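PDB 6OMZ: dihydropteroate synthase from Mycobacterium smegmatis, which probably condenses para-aminobenzoate with 6-hydroxymethyl-7,8-dihydropterin diphosphate to form 7,8-dihydropteroate, the immediate precursor of folate derivatives. Local coordinates for residues T44-V48 and P87-L92. The protein carries 1 engineered substitution. Numbering follows the deposited sequence.
Sequences TDRAV and PVIREL
Helices pack where bumps of one fill hollows of another, as alpha-helical segments 44-48 and 87-92 of this TIM barrel illustrate. Backbone bonds run Val48 N–Thr44 O (2.9 Å), Glu91 N–Pro87 O (3.2 Å) and Leu92 N–Val88 O (3.1 Å); the second helix kinks at Pro87. Their axes approach to 9.2 Å and cross at -47°, with Val48 CA 5.6 Å from Val88 CA. No hydrogen bond joins them; mostly apolar van der Waals contact buries 341 Å², both sides summed. Val48 (t) sets CG2 into the dip between Val88 CA (3.9 Å) and Glu91 CB (3.8 Å); reciprocally, Val88 (t) lodges CG2 between Ala47 CB (3.7 Å) and Thr44 CG2 (3.9 Å). Leu92 (mt) starts sideways, but CD2 ends 3.6 Å from Val48 O and 4.0 Å from Val48 CG1. On the solvent side, like charges Asp45 OD1 and Glu91 OE2 come to 4.3 Å. Helix 44-56 comes after strand 23-29 and helix 30-35, whose Val30 touches Ala47 and Val88; helix 78-93 follows strand 61-65, Leu92 resting on Ile62 and Ile99.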
loop_
_atom_site.group_PDB
_atom_site.type_symbol
_atom_site.label_atom_id
_atom_site.label_comp_id
_atom_site.label_asym_id
_atom_site.label_seq_id
_atom_site.Cartn_x
_atom_site.Cartn_y
_atom_site.Cartn_z
ATOM N N THR A 44 -6.668 -9.116 -18.523
ATOM C CA THR A 44 -5.531 -9.687 -17.809
ATOM C C THR A 44 -4.209 -9.268 -18.441
ATOM O O THR A 44 -3.270 -8.886 -17.736
ATOM C CB THR A 44 -5.647 -11.212 -17.794
ATOM O OG1 THR A 44 -6.796 -11.588 -17.039
ATOM C CG2 THR A 44 -4.402 -11.843 -17.188
ATOM N N ASP A 45 -4.114 -9.352 -19.773
ATOM C CA ASP A 45 -2.847 -9.065 -20.448
ATOM C C ASP A 45 -2.392 -7.627 -20.208
ATOM O O ASP A 45 -1.191 -7.363 -20.081
ATOM C CB ASP A 45 -2.964 -9.340 -21.949
ATOM C CG ASP A 45 -3.206 -10.811 -22.259
ATOM O OD1 ASP A 45 -2.877 -11.668 -21.410
ATOM O OD2 ASP A 45 -3.728 -11.106 -23.355
ATOM N N ARG A 46 -3.331 -6.679 -20.172
ATOM C CA ARG A 46 -2.955 -5.291 -19.911
ATOM C C ARG A 46 -2.378 -5.140 -18.510
ATOM O O ARG A 46 -1.381 -4.434 -18.315
ATOM C CB ARG A 46 -4.159 -4.365 -20.094
ATOM C CG ARG A 46 -3.790 -2.884 -20.163
ATOM C CD ARG A 46 -4.752 -1.990 -19.390
ATOM N NE ARG A 46 -5.952 -1.625 -20.141
ATOM C CZ ARG A 46 -6.214 -0.402 -20.600
ATOM N NH1 ARG A 46 -5.360 0.594 -20.392
ATOM N NH2 ARG A 46 -7.339 -0.172 -21.263
ATOM N N ALA A 47 -2.993 -5.801 -17.522
ATOM C CA ALA A 47 -2.494 -5.715 -16.152
ATOM C C ALA A 47 -1.146 -6.405 -16.018
ATOM O O ALA A 47 -0.258 -5.915 -15.310
ATOM C CB ALA A 47 -3.509 -6.321 -15.175
ATOM N N VAL A 48 -0.968 -7.541 -16.694
ATOM C CA VAL A 48 0.323 -8.219 -16.650
ATOM C C VAL A 48 1.409 -7.349 -17.277
ATOM O O VAL A 48 2.504 -7.201 -16.721
ATOM C CB VAL A 48 0.231 -9.595 -17.330
ATOM C CG1 VAL A 48 1.623 -10.144 -17.614
ATOM C CG2 VAL A 48 -0.575 -10.554 -16.461
ATOM N N PRO A 87 -5.407 -14.599 -12.358
ATOM C CA PRO A 87 -4.670 -14.781 -13.628
ATOM C C PRO A 87 -3.478 -13.855 -13.755
ATOM O O PRO A 87 -2.449 -14.232 -14.331
ATOM C CB PRO A 87 -5.724 -14.477 -14.707
ATOM C CG PRO A 87 -7.054 -14.637 -14.019
ATOM C CD PRO A 87 -6.812 -14.211 -12.603
ATOM N N VAL A 88 -3.618 -12.629 -13.253
ATOM C CA VAL A 88 -2.529 -11.664 -13.302
ATOM C C VAL A 88 -1.394 -12.118 -12.400
ATOM O O VAL A 88 -0.219 -12.086 -12.785
ATOM C CB VAL A 88 -3.048 -10.269 -12.903
ATOM C CG1 VAL A 88 -1.893 -9.265 -12.793
ATOM C CG2 VAL A 88 -4.103 -9.790 -13.901
ATOM N N ILE A 89 -1.732 -12.549 -11.187
ATOM C CA ILE A 89 -0.718 -12.999 -10.243
ATOM C C ILE A 89 -0.003 -14.230 -10.780
ATOM O O ILE A 89 1.220 -14.354 -10.648
ATOM C CB ILE A 89 -1.364 -13.261 -8.867
ATOM C CG1 ILE A 89 -1.894 -11.944 -8.277
ATOM C CG2 ILE A 89 -0.360 -13.911 -7.906
ATOM C CD1 ILE A 89 -2.810 -12.148 -7.050
ATOM N N ARG A 90 -0.748 -15.162 -11.382
ATOM C CA ARG A 90 -0.118 -16.370 -11.910
ATOM C C ARG A 90 0.929 -16.039 -12.970
ATOM O O ARG A 90 2.034 -16.602 -12.963
ATOM C CB ARG A 90 -1.168 -17.327 -12.483
ATOM C CG ARG A 90 -1.774 -18.283 -11.457
ATOM C CD ARG A 90 -2.593 -19.388 -12.137
ATOM N NE ARG A 90 -3.790 -18.852 -12.786
ATOM C CZ ARG A 90 -4.965 -18.689 -12.176
ATOM N NH1 ARG A 90 -5.105 -19.020 -10.898
ATOM N NH2 ARG A 90 -5.999 -18.191 -12.843
ATOM N N GLU A 91 0.611 -15.124 -13.888
ATOM C CA GLU A 91 1.562 -14.835 -14.962
ATOM C C GLU A 91 2.774 -14.051 -14.454
ATOM O O GLU A 91 3.904 -14.286 -14.903
ATOM C CB GLU A 91 0.855 -14.094 -16.096
ATOM C CG GLU A 91 -0.324 -14.874 -16.647
ATOM C CD GLU A 91 -0.880 -14.299 -17.932
ATOM O OE1 GLU A 91 -0.106 -13.696 -18.705
ATOM O OE2 GLU A 91 -2.098 -14.455 -18.168
ATOM N N LEU A 92 2.570 -13.130 -13.509
ATOM C CA LEU A 92 3.701 -12.371 -12.983
ATOM C C LEU A 92 4.587 -13.242 -12.101
ATOM O O LEU A 92 5.817 -13.113 -12.121
ATOM C CB LEU A 92 3.203 -11.146 -12.211
ATOM C CG LEU A 92 2.491 -10.057 -13.027
ATOM C CD1 LEU A 92 1.955 -8.965 -12.116
ATOM C CD2 LEU A 92 3.429 -9.454 -14.092
#